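Local coordinates for enoyl-CoA hydratase (PDB 3T3W), which probably catalyses the hydration of 2-enoyl-CoA thioesters in lipid metabolism, as a member of the crotonase-like enoyl-CoA hydratase/isomerase family, at the interface of chains A and B and the interface of chains A and C. Coordinates in Å, arbitrary orientation; residue numbers count along the deposited sequence, not the author numbering. Chains: chain A/B/C, Enoyl-CoA hydratase.

Contact 1: the interface of chains A and B. Residues chain A 119, 140, 225, 228-229; chain B 155, 180-181.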
# COMPACT_ATOMS: atom_id res chain seq x y z
N PRO A 119 18.78 19.15 0.10
CA PRO A 119 19.64 17.96 0.30
C PRO A 119 20.42 18.00 1.58
O PRO A 119 20.93 19.06 1.97
CB PRO A 119 20.62 18.04 -0.88
CG PRO A 119 19.86 18.79 -1.95
CD PRO A 119 19.05 19.82 -1.19
N ASP A 140 19.78 12.61 3.57
CA ASP A 140 19.64 12.01 2.25
C ASP A 140 20.75 11.06 1.87
O ASP A 140 20.46 9.97 1.29
CB ASP A 140 19.49 13.10 1.19
CG ASP A 140 18.22 13.91 1.41
OD1 ASP A 140 17.12 13.31 1.57
OD2 ASP A 140 18.37 15.13 1.47
N LEU A 225 16.50 20.28 -6.88
CA LEU A 225 16.96 19.48 -5.75
C LEU A 225 15.80 19.08 -4.83
O LEU A 225 15.69 17.94 -4.42
CB LEU A 225 18.02 20.24 -4.95
CG LEU A 225 19.38 20.50 -5.65
CD1 LEU A 225 20.26 21.47 -4.82
CD2 LEU A 225 20.12 19.22 -5.98
N ALA A 228 13.67 16.43 -6.71
CA ALA A 228 14.44 15.16 -6.76
C ALA A 228 14.36 14.40 -5.45
O ALA A 228 14.12 13.17 -5.42
CB ALA A 228 15.90 15.39 -7.18
N LYS A 229 14.57 15.11 -4.35
CA LYS A 229 14.40 14.57 -3.04
C LYS A 229 12.99 14.06 -2.82
O LYS A 229 12.80 12.95 -2.28
CB LYS A 229 14.74 15.63 -1.98
CG LYS A 229 14.63 15.11 -0.56
CD LYS A 229 15.16 16.13 0.44
CE LYS A 229 15.02 15.64 1.87
NZ LYS A 229 16.12 16.16 2.76
N VAL B 155 18.24 17.32 -13.28
CA VAL B 155 18.20 18.40 -12.26
C VAL B 155 18.82 19.69 -12.80
O VAL B 155 18.36 20.79 -12.47
CB VAL B 155 18.81 17.92 -10.94
CG1 VAL B 155 19.20 19.07 -9.98
CG2 VAL B 155 17.86 16.93 -10.28
N LEU B 180 20.81 11.91 -8.83
CA LEU B 180 19.97 13.03 -9.23
C LEU B 180 20.56 14.36 -8.77
O LEU B 180 20.55 15.34 -9.55
CB LEU B 180 18.53 12.89 -8.70
CG LEU B 180 17.75 11.77 -9.39
CD1 LEU B 180 16.42 11.53 -8.64
CD2 LEU B 180 17.54 12.19 -10.86
N PHE B 181 21.02 14.40 -7.54
CA PHE B 181 21.53 15.64 -6.94
C PHE B 181 22.83 16.08 -7.63
O PHE B 181 23.11 17.26 -7.72
CB PHE B 181 21.85 15.48 -5.44
CG PHE B 181 20.67 15.28 -4.52
CD1 PHE B 181 19.36 15.60 -4.87
CD2 PHE B 181 20.92 14.87 -3.19
CE1 PHE B 181 18.32 15.40 -3.95
CE2 PHE B 181 19.89 14.68 -2.28
CZ PHE B 181 18.59 14.97 -2.64
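The phenyl ring of B:Phe181 carries A:Pro119 on one face, where CG of the pyrrolidine stands 4.0 Å above the ring plane, over its centre. At the ring's edge, in its plane, lie CB of A:Asp140 and CB of A:Lys229. This is an intersubunit socket of the crotonase fold: a ring near the C-terminal end of helix 173-182 of chain B enters chain A between helix 222-238 and the loop residues A:Pro119 and A:Asp140. A:Pro119 CB adds a contact of 3.7 Å to B:Phe181 CE2, and A:Asp140 CB comes within 3.8 Å of the same ring atom. The carboxylate of A:Asp140 is turned 75° to the ring. On the helix side, B:Phe181 CE1 lies 3.7 Å from the backbone oxygen A:Leu225 O, while the A:Leu225 CD2 methyl reaches B:Phe181 CD1. With CG anti to its carbonyl carbon (chi1 -68°), B:Phe181 directs the ring into chain A. Beside the CD1–CE1 edge of the ring, A:Ala228 CB packs 3.9 Å from B:Leu180 CB and also meets the B:Val155 CG2 methyl. The A:Lys229 chain passes the ring rim and bends at its last torsion, bringing NZ to A:Asp140 OD2 at 2.8 Å. NZ meets the carboxylate on its syn side, 16° out of its plane, in a salt bridge within chain A that should hold A:Asp140 and A:Lys229 in place along the ring's edge.

Contact 2: the interface of chains A and C. Residues chain A 99, 246-247, 249-250; chain C 227, 230, 234.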
# COMPACT_ATOMS: atom_id res chain seq x y z
N TYR A 99 6.32 7.33 26.22
CA TYR A 99 5.77 7.40 24.87
C TYR A 99 5.74 8.87 24.36
O TYR A 99 6.18 9.18 23.25
CB TYR A 99 4.34 6.79 24.87
CG TYR A 99 3.77 6.49 23.50
CD1 TYR A 99 3.60 5.15 23.05
CD2 TYR A 99 3.33 7.50 22.67
CE1 TYR A 99 3.06 4.87 21.81
CE2 TYR A 99 2.76 7.21 21.44
CZ TYR A 99 2.65 5.90 20.99
OH TYR A 99 2.13 5.65 19.75
N GLN A 246 5.69 4.53 11.75
CA GLN A 246 4.70 4.66 12.79
C GLN A 246 4.37 3.31 13.46
O GLN A 246 4.25 3.23 14.71
CB GLN A 246 3.44 5.37 12.27
CG GLN A 246 3.67 6.79 11.78
CD GLN A 246 4.18 7.73 12.89
OE1 GLN A 246 3.95 7.51 14.08
NE2 GLN A 246 4.90 8.78 12.48
N SER A 247 4.20 2.27 12.66
CA SER A 247 3.87 0.95 13.18
C SER A 247 4.94 0.45 14.14
O SER A 247 4.62 -0.03 15.25
CB SER A 247 3.72 -0.03 12.01
OG SER A 247 3.05 -1.19 12.40
N PHE A 249 7.19 2.18 15.75
CA PHE A 249 7.25 2.99 16.98
C PHE A 249 6.42 2.33 18.10
O PHE A 249 6.86 2.24 19.24
CB PHE A 249 6.77 4.42 16.72
CG PHE A 249 6.89 5.30 17.93
CD1 PHE A 249 8.15 5.70 18.37
CD2 PHE A 249 5.80 5.66 18.68
CE1 PHE A 249 8.30 6.50 19.49
CE2 PHE A 249 5.95 6.43 19.81
CZ PHE A 249 7.21 6.86 20.21
N ASP A 250 5.21 1.88 17.79
CA ASP A 250 4.38 1.18 18.75
C ASP A 250 4.93 -0.15 19.23
O ASP A 250 4.90 -0.43 20.42
CB ASP A 250 2.98 1.04 18.23
CG ASP A 250 2.31 2.39 18.08
OD1 ASP A 250 2.22 3.09 19.15
OD2 ASP A 250 1.86 2.75 16.96
N GLN C 227 -4.42 6.75 22.23
CA GLN C 227 -4.19 5.52 21.49
C GLN C 227 -5.40 5.05 20.70
O GLN C 227 -5.23 4.41 19.68
CB GLN C 227 -3.62 4.47 22.37
CG GLN C 227 -2.20 4.85 22.89
CD GLN C 227 -1.14 5.16 21.83
OE1 GLN C 227 -1.09 6.26 21.24
NE2 GLN C 227 -0.30 4.16 21.54
N ARG C 230 -4.88 7.12 17.71
CA ARG C 230 -3.80 6.55 16.96
C ARG C 230 -4.27 5.33 16.18
O ARG C 230 -3.86 5.13 15.04
CB ARG C 230 -2.67 6.17 17.88
CG ARG C 230 -1.44 5.79 17.02
CD ARG C 230 -0.25 5.58 17.83
NE ARG C 230 0.98 5.23 17.06
CZ ARG C 230 1.74 6.02 16.30
NH1 ARG C 230 1.36 7.25 15.90
NH2 ARG C 230 2.88 5.54 15.84
N GLN C 234 -3.65 5.56 12.34
CA GLN C 234 -2.64 4.63 11.83
C GLN C 234 -3.27 3.64 10.86
O GLN C 234 -2.67 3.32 9.85
CB GLN C 234 -1.90 3.94 12.97
CG GLN C 234 -0.91 2.87 12.57
CD GLN C 234 0.21 3.37 11.68
OE1 GLN C 234 0.38 4.60 11.41
NE2 GLN C 234 1.00 2.40 11.18
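Two helices of chain A, 95-115 and 241-262, receive polar side chains from helix 222-239 of chain C in this two-fold symmetric interface between crotonase-family subunits; the same contact recurs with the chains exchanged. C:Arg230 is the central group. Its CG is anti to the backbone N (chi1 -170°), and the chain stays extended as far as NE, carrying the guanidinium across to A:Asp250 and A:Gln246. The carboxylate of A:Asp250 comes from the opposite direction, its plane turned 67° from the guanidinium. C:Arg230 NE donates to the syn lone pair of A:Asp250 OD2 at 2.6 Å, in a nearly straight bond (169° at the hydrogen) that is also a salt bridge. At the far end of the guanidinium, NH1 and NH2 both hold the amide oxygen OE1 of A:Gln246. The NH2 bond, 2.8 Å from C:Arg230 NH2 to A:Gln246 OE1, lies in the carbonyl plane on a lone pair. The NH1 bond, 3.2 Å from C:Arg230 NH1 to A:Gln246 OE1, instead arrives from above that plane. A weak bond from C:Arg230 NH2 to the backbone oxygen A:Gln246 O adds to this grip. A:Gln246 bends at its second torsion, folding the amide over towards the arginine. The A:Tyr99 hydroxyl OH donates to A:Asp250 OD1 at 2.6 Å, on the syn side, which should steady the carboxylate. A:Tyr99 OH also lies 2.9 Å from C:Arg230 NE, but the NE hydrogen points almost straight at A:Asp250 OD2, so the hydroxyl can have at most a minor share of it. A:Phe249 CE2 rests over one face of the tyrosine ring, towards its rim. The C:Gln227 amide, steeply inclined to that ring, makes a weak bond through NE2 to A:Tyr99 OH at 3.4 Å. One helical turn beyond the arginine, C:Gln234 OE1 approaches A:Gln246 CB at 3.3 Å.

The C-alpha centres of contact 1 and contact 2 lie about 30 Å apart, yet both use the helix that begins at residue 222. Chain A contributes it to contact 1, and chain C its own copy to contact 2. Different faces of one helix thus serve different neighbours: positions 225, 228 and 229 face the chain B type of partner, and 227, 230 and 234 the chain C type. Contact 1 is mainly apolar, contact 2 mainly polar. The interface of contact 2 is two-fold and that of contact 1 not exactly so, as expected if contact 1 lies within a trimer and contact 2 joins two trimers into the hexamer typical of crotonases.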